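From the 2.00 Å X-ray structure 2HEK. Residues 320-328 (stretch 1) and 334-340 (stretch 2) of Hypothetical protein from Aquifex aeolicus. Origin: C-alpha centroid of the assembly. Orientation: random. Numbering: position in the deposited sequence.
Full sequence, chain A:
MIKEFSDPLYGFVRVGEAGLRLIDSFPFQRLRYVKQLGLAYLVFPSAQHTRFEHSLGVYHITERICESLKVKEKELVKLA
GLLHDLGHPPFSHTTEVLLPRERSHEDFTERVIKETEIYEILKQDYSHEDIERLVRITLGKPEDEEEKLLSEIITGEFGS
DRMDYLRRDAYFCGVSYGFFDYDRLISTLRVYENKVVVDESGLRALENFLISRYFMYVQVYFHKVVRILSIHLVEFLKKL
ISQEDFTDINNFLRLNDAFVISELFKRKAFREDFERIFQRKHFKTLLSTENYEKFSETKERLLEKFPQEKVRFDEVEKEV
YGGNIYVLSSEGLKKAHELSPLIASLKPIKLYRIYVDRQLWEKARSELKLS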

# COMPACT_ATOMS: atom_id res chain seq x y z
N VAL A 320 12.17 -15.52 19.73
CA VAL A 320 11.41 -14.44 19.11
C VAL A 320 11.69 -13.13 19.86
O VAL A 320 11.58 -12.03 19.29
N TYR A 321 12.03 -13.25 21.14
CA TYR A 321 12.49 -12.11 21.92
C TYR A 321 13.61 -12.61 22.82
O TYR A 321 13.44 -13.59 23.54
N GLY A 322 14.76 -11.94 22.78
CA GLY A 322 15.95 -12.40 23.52
C GLY A 322 16.14 -11.90 24.95
O GLY A 322 17.15 -12.23 25.58
N GLY A 323 15.20 -11.10 25.46
CA GLY A 323 15.26 -10.59 26.84
C GLY A 323 16.22 -9.42 27.09
O GLY A 323 16.38 -8.99 28.24
N ASN A 324 16.82 -8.89 26.03
CA ASN A 324 17.89 -7.90 26.12
C ASN A 324 17.61 -6.59 25.36
O ASN A 324 18.51 -6.02 24.74
N ILE A 325 16.36 -6.13 25.40
CA ILE A 325 16.00 -4.87 24.78
C ILE A 325 15.47 -3.89 25.81
O ILE A 325 14.59 -4.23 26.59
N TYR A 326 15.99 -2.66 25.77
CA TYR A 326 15.60 -1.63 26.72
C TYR A 326 14.63 -0.60 26.18
O TYR A 326 14.69 -0.20 25.01
N VAL A 327 13.72 -0.20 27.05
CA VAL A 327 12.73 0.78 26.75
C VAL A 327 12.90 1.89 27.79
O VAL A 327 12.97 1.60 28.98
N LEU A 328 12.99 3.13 27.33
CA LEU A 328 13.11 4.27 28.24
C LEU A 328 11.74 4.74 28.66
O LEU A 328 10.97 5.25 27.85
N LYS A 334 13.97 0.45 31.42
CA LYS A 334 13.48 -0.89 31.75
C LYS A 334 13.83 -1.88 30.64
O LYS A 334 14.16 -1.48 29.52
N LYS A 335 13.77 -3.17 30.95
CA LYS A 335 13.71 -4.23 29.94
C LYS A 335 12.33 -4.19 29.28
O LYS A 335 11.34 -3.92 29.95
N ALA A 336 12.27 -4.47 27.97
CA ALA A 336 11.00 -4.41 27.21
C ALA A 336 9.90 -5.30 27.76
O ALA A 336 8.72 -4.94 27.73
N HIS A 337 10.27 -6.51 28.20
CA HIS A 337 9.31 -7.41 28.84
C HIS A 337 8.78 -6.85 30.18
O HIS A 337 7.63 -7.14 30.55
N GLU A 338 9.58 -6.04 30.88
CA GLU A 338 9.10 -5.36 32.12
C GLU A 338 7.92 -4.42 31.82
O GLU A 338 7.06 -4.22 32.69
N LEU A 339 7.87 -3.87 30.61
CA LEU A 339 6.80 -2.93 30.23
C LEU A 339 5.73 -3.49 29.27
O LEU A 339 4.66 -2.92 29.17
N SER A 340 6.03 -4.58 28.56
CA SER A 340 5.05 -5.17 27.60
C SER A 340 4.76 -6.60 28.03
O SER A 340 5.62 -7.50 27.85

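The apolar centre of this contact gathers around Ala336, whose CA-to-CB bond points toward the first stretch. Its methyl group is met by three side chains: Val327 CG2 lies 3.9 Å from Ala336 CB, Ile325 CB lies 4.3 Å from Ala336 CB, and Tyr321 CZ approaches Ala336 CB at 4.3 Å. A side chain this small lets the backbone come close while still filling the space between its neighbours. Val327 adopts the t rotamer (chi1 171°) and spreads its two methyls over separate partners: CG2 faces Ala336, while Val327 CG1 packs 3.6 Å from Leu339 CD1. Leu339, with chi1 m and chi2 t, points toward the first stretch and so extends the apolar patch. Ile325 (chi1 m, chi2 t) sets out sideways and its end leads away, so it offers Ala336 the base of its side chain rather than its tip.

The backbone holds these side chains in register. Val327 and Lys334 form an antiparallel hydrogen-bonded pair, with Val327 N to Lys334 O at 2.8 Å and Lys334 N to Val327 O at 2.9 Å; their side chains share one face of the sheet. A further bond, from Ala336 N to Ile325 O at 2.7 Å, anchors the alanine just beyond the strand.

Farther out, Tyr321 (chi1 t) also points toward the second stretch and suits a boundary position, since its ring can border Ala336 while its hydroxyl reaches a polar partner. Tyr321 OH and His337 ND1 are hydrogen-bonded at 2.7 Å. His337, with chi1 p, points toward the first stretch, and the hydroxyl lies at the edge of the imidazole, near its plane, where a ring nitrogen can bond. The two rings meet rim to rim, their centroids 5.5 Å apart and their planes at 58°. Gly323 O also approaches the imidazole edge, 3.6 Å from His337 CE1; the positive phi of Gly323 by itself favours glycine.

At the polar edge, Tyr326 and Lys335 form a non-hydrogen-bonded pair whose side chains diverge at their CA-to-CB bonds, yet whose ends come nearer the opposite stretch. Tyr326 is m at chi1; Lys335 is m at chi1 and chi2, then t at chi3 and chi4. This long, flexible chain brings Lys335 NZ to Tyr326 OH at 3.0 Å, a weak hydrogen bond, and places Lys335 CE 3.2 Å from Gly323 O.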

# COMPACT_ATOMS: atom_id res chain seq x y z
CB VAL A 320 9.92 -14.81 19.16
CG1 VAL A 320 9.00 -13.62 18.78
CG2 VAL A 320 9.66 -16.05 18.29
CB TYR A 321 11.36 -11.53 22.75
CG TYR A 321 11.82 -10.56 23.82
CD1 TYR A 321 12.51 -9.39 23.49
CD2 TYR A 321 11.56 -10.81 25.18
CE1 TYR A 321 12.94 -8.49 24.47
CE2 TYR A 321 11.99 -9.91 26.17
CZ TYR A 321 12.67 -8.75 25.81
OH TYR A 321 13.10 -7.85 26.78
CB ASN A 324 19.19 -8.47 25.57
CG ASN A 324 19.65 -9.70 26.33
OD1 ASN A 324 19.55 -9.77 27.55
ND2 ASN A 324 20.17 -10.68 25.59
CB ILE A 325 14.93 -5.02 23.63
CG1 ILE A 325 15.46 -5.94 22.51
CG2 ILE A 325 14.58 -3.60 23.09
CD1 ILE A 325 14.39 -6.29 21.42
CB TYR A 326 16.84 -0.91 27.26
CG TYR A 326 17.72 -1.81 28.08
CD1 TYR A 326 18.86 -2.37 27.53
CD2 TYR A 326 17.40 -2.11 29.39
CE1 TYR A 326 19.68 -3.20 28.28
CE2 TYR A 326 18.21 -2.93 30.16
CZ TYR A 326 19.34 -3.47 29.59
OH TYR A 326 20.14 -4.29 30.34
CB VAL A 327 11.31 0.18 26.85
CG1 VAL A 327 10.26 1.28 26.76
CG2 VAL A 327 11.08 -0.87 25.70
CB LEU A 328 13.90 5.42 27.59
CG LEU A 328 14.16 6.67 28.44
CD1 LEU A 328 15.15 6.40 29.58
CD2 LEU A 328 14.68 7.76 27.56
CB LYS A 334 11.96 -0.86 31.93
CG LYS A 334 11.41 0.21 32.88
CD LYS A 334 11.48 -0.21 34.35
CE LYS A 334 10.52 0.62 35.22
NZ LYS A 334 11.10 0.89 36.56
CB LYS A 335 13.89 -5.59 30.60
CG LYS A 335 15.27 -5.88 31.12
CD LYS A 335 16.29 -5.97 30.01
CE LYS A 335 17.43 -6.89 30.39
NZ LYS A 335 18.57 -6.66 29.48
CB ALA A 336 11.23 -4.72 25.70
CB HIS A 337 9.86 -8.83 29.01
CG HIS A 337 11.13 -8.90 29.79
ND1 HIS A 337 12.36 -8.63 29.23
CD2 HIS A 337 11.37 -9.25 31.08
CE1 HIS A 337 13.31 -8.81 30.14
NE2 HIS A 337 12.73 -9.18 31.27
CB GLU A 338 10.23 -4.61 32.85
CG GLU A 338 11.34 -5.52 33.37
CD GLU A 338 12.47 -4.80 34.12
OE1 GLU A 338 12.95 -5.37 35.12
OE2 GLU A 338 12.90 -3.68 33.73
CB LEU A 339 7.38 -1.62 29.65
CG LEU A 339 8.39 -0.85 30.51
CD1 LEU A 339 8.68 0.50 29.89
CD2 LEU A 339 7.91 -0.68 31.96
CB SER A 340 5.58 -5.12 26.14
OG SER A 340 4.83 -5.92 25.20